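Local coordinates for Cj0977 (Campylobacter jejuni, PDB 3BNV), which is a sigma28-regulated, nonflagellar virulence protein with a hot-dog fold, whose biochemical activity the structure alone does not show, at the interface of chains A and B. Sequence-based numbering; all coordinates share one arbitrary frame. Chains: chain A/B, Cj0977.

The interface of chains A and B. Residues chain A 28, 31, 36, 72, 75-76, 79; chain B 66, 68.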
ATOM      1  N   CYS A  28      10.997   2.614  10.153  1.00 33.66           N
ATOM      2  CA  CYS A  28      10.842   3.372   8.906  1.00 33.75           C
ATOM      3  C   CYS A  28      11.370   4.808   8.981  1.00 33.31           C
ATOM      4  O   CYS A  28      10.681   5.754   8.600  1.00 33.37           O
ATOM      5  CB  CYS A  28       9.373   3.357   8.462  1.00 33.62           C
ATOM      6  SG  CYS A  28       8.680   1.666   8.347  1.00 37.25           S
ATOM      7  N   LEU A  31      11.074   6.843   5.658  1.00 32.79           N
ATOM      8  CA  LEU A  31       9.852   6.757   4.867  1.00 32.83           C
ATOM      9  C   LEU A  31       9.363   8.135   4.455  1.00 32.84           C
ATOM     10  O   LEU A  31       9.417   9.079   5.231  1.00 32.92           O
ATOM     11  CB  LEU A  31       8.763   6.078   5.686  1.00 32.69           C
ATOM     12  CG  LEU A  31       7.798   5.115   4.998  1.00 32.89           C
ATOM     13  CD1 LEU A  31       6.512   5.046   5.825  1.00 31.49           C
ATOM     14  CD2 LEU A  31       7.509   5.484   3.560  1.00 32.38           C
ATOM     15  N   ALA A  36       2.748   8.300   3.155  1.00 32.86           N
ATOM     16  CA  ALA A  36       2.259   7.305   4.095  1.00 32.44           C
ATOM     17  C   ALA A  36       1.633   7.921   5.338  1.00 32.51           C
ATOM     18  O   ALA A  36       1.112   7.223   6.188  1.00 32.55           O
ATOM     19  CB  ALA A  36       3.368   6.347   4.483  1.00 32.16           C
ATOM     20  N   ALA A  72      -0.769   1.953   2.579  1.00 32.74           N
ATOM     21  CA  ALA A  72       0.506   2.464   3.015  1.00 32.48           C
ATOM     22  C   ALA A  72       0.392   3.094   4.388  1.00 32.76           C
ATOM     23  O   ALA A  72       1.211   2.825   5.252  1.00 33.35           O
ATOM     24  CB  ALA A  72       1.049   3.455   2.025  1.00 33.03           C
ATOM     25  N   ASN A  75       0.016   0.446   6.954  1.00 32.26           N
ATOM     26  CA  ASN A  75       1.270  -0.251   7.050  1.00 32.25           C
ATOM     27  C   ASN A  75       2.230   0.532   7.965  1.00 32.27           C
ATOM     28  O   ASN A  75       2.907  -0.020   8.846  1.00 32.62           O
ATOM     29  CB  ASN A  75       1.792  -0.426   5.627  1.00 32.08           C
ATOM     30  CG  ASN A  75       3.076  -1.210   5.544  1.00 33.17           C
ATOM     31  OD1 ASN A  75       3.748  -1.484   6.553  1.00 34.29           O
ATOM     32  ND2 ASN A  75       3.453  -1.549   4.324  1.00 31.27           N
ATOM     33  N   TYR A  76       2.261   1.836   7.791  1.00 32.18           N
ATOM     34  CA  TYR A  76       3.143   2.670   8.593  1.00 32.00           C
ATOM     35  C   TYR A  76       2.708   2.698  10.070  1.00 31.86           C
ATOM     36  O   TYR A  76       3.492   2.378  10.956  1.00 32.33           O
ATOM     37  CB  TYR A  76       3.238   4.039   7.935  1.00 31.75           C
ATOM     38  CG  TYR A  76       4.183   5.040   8.532  1.00 31.39           C
ATOM     39  CD1 TYR A  76       3.856   6.375   8.549  1.00 31.68           C
ATOM     40  CD2 TYR A  76       5.404   4.673   9.029  1.00 32.19           C
ATOM     41  CE1 TYR A  76       4.716   7.320   9.071  1.00 32.51           C
ATOM     42  CE2 TYR A  76       6.276   5.622   9.570  1.00 31.65           C
ATOM     43  CZ  TYR A  76       5.924   6.938   9.587  1.00 31.29           C
ATOM     44  OH  TYR A  76       6.768   7.896  10.107  1.00 30.84           O
ATOM     45  N   GLN A  79       3.397  -0.558  11.973  1.00 32.74           N
ATOM     46  CA  GLN A  79       4.769  -0.687  12.414  1.00 32.87           C
ATOM     47  C   GLN A  79       5.075   0.274  13.538  1.00 32.76           C
ATOM     48  O   GLN A  79       5.807  -0.069  14.441  1.00 33.22           O
ATOM     49  CB  GLN A  79       5.750  -0.496  11.271  1.00 33.02           C
ATOM     50  CG  GLN A  79       5.645  -1.554  10.188  1.00 34.31           C
ATOM     51  CD  GLN A  79       6.900  -1.624   9.370  1.00 36.96           C
ATOM     52  OE1 GLN A  79       7.932  -2.052   9.865  1.00 40.71           O
ATOM     53  NE2 GLN A  79       6.838  -1.185   8.127  1.00 36.36           N
TER
ATOM     54  N   PHE B  66       9.649  -0.074   1.474  1.00 32.26           N
ATOM     55  CA  PHE B  66       8.426  -0.116   2.272  1.00 32.22           C
ATOM     56  C   PHE B  66       7.451  -1.068   1.593  1.00 32.51           C
ATOM     57  O   PHE B  66       7.241  -0.990   0.386  1.00 32.93           O
ATOM     58  CB  PHE B  66       7.851   1.295   2.413  1.00 32.07           C
ATOM     59  CG  PHE B  66       6.797   1.419   3.461  1.00 31.88           C
ATOM     60  CD1 PHE B  66       5.550   1.940   3.148  1.00 32.15           C
ATOM     61  CD2 PHE B  66       7.036   1.001   4.756  1.00 31.27           C
ATOM     62  CE1 PHE B  66       4.556   2.033   4.112  1.00 31.84           C
ATOM     63  CE2 PHE B  66       6.057   1.093   5.711  1.00 30.48           C
ATOM     64  CZ  PHE B  66       4.817   1.608   5.392  1.00 32.22           C
ATOM     65  N   ALA B  68       4.299  -1.423   1.397  1.00 32.87           N
ATOM     66  CA  ALA B  68       3.072  -0.960   0.791  1.00 32.35           C
ATOM     67  C   ALA B  68       3.263  -0.689  -0.697  1.00 32.72           C
ATOM     68  O   ALA B  68       2.304  -0.711  -1.467  1.00 33.38           O
ATOM     69  CB  ALA B  68       2.602   0.268   1.485  1.00 32.19           C
TER
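The ring of B:Phe66 is held between the side-chain amide of A:Asn75 on one face and the branched end of A:Leu31 on the other. On the first face, the amide plane is turned only 22° from the ring plane, and ND2 lies above the rim rather than the centre, which makes this an offset, nearly parallel packing. On the opposite face, the methyl CD1 of A:Leu31 sits over the middle of the ring, 3.9 Å from its centroid, a CH-pi contact. The same methyl also lies near the rim of one face of the A:Tyr76 ring, so it packs against aromatic groups from both chains. In the plane of the B:Phe66 ring, backbone atoms of A:Ala72 (carbonyl O) and A:Tyr76 (amide N) meet its edge; CE1 comes 3.6 Å from A:Ala72 O.

With CG anti to the backbone N (chi1 -177°), the A:Asn75 side chain extends from the helix toward the ring. Its OD1 lies 3.5 Å from A:Gln79 NE2, a weak hydrogen bond that may help set the amide's rotation. The A:Gln79 amide passes outside the ring's CE2 edge, nearly parallel (6° between planes) but displaced and not stacked on the face; its NE2 lies 3.4 Å from B:Phe66 CE2. A:Cys28 SG adds a contact at 3.8 Å from B:Phe66 CE2. Although A:Asn75 ND2 approaches B:Ala68 N to 3.0 Å, the N-H direction excludes a hydrogen bond between them. Beside this pair, the methyl CB of B:Ala68 packs 3.4 Å from A:Ala72 CA, where the start of helix 68-82 of chain B meets helix 67-82 of chain A.

B:Phe66 loses 103 Å² of surface to chain A, out of 173 Å² for the patch. It belongs to the loop just before helix 68-82 of chain B and inserts between helix 67-82 of chain A and the loop carrying A:Cys28 and A:Leu31. Two-fold symmetry repeats the insertion with chains exchanged, consistent with a hot-dog dimer.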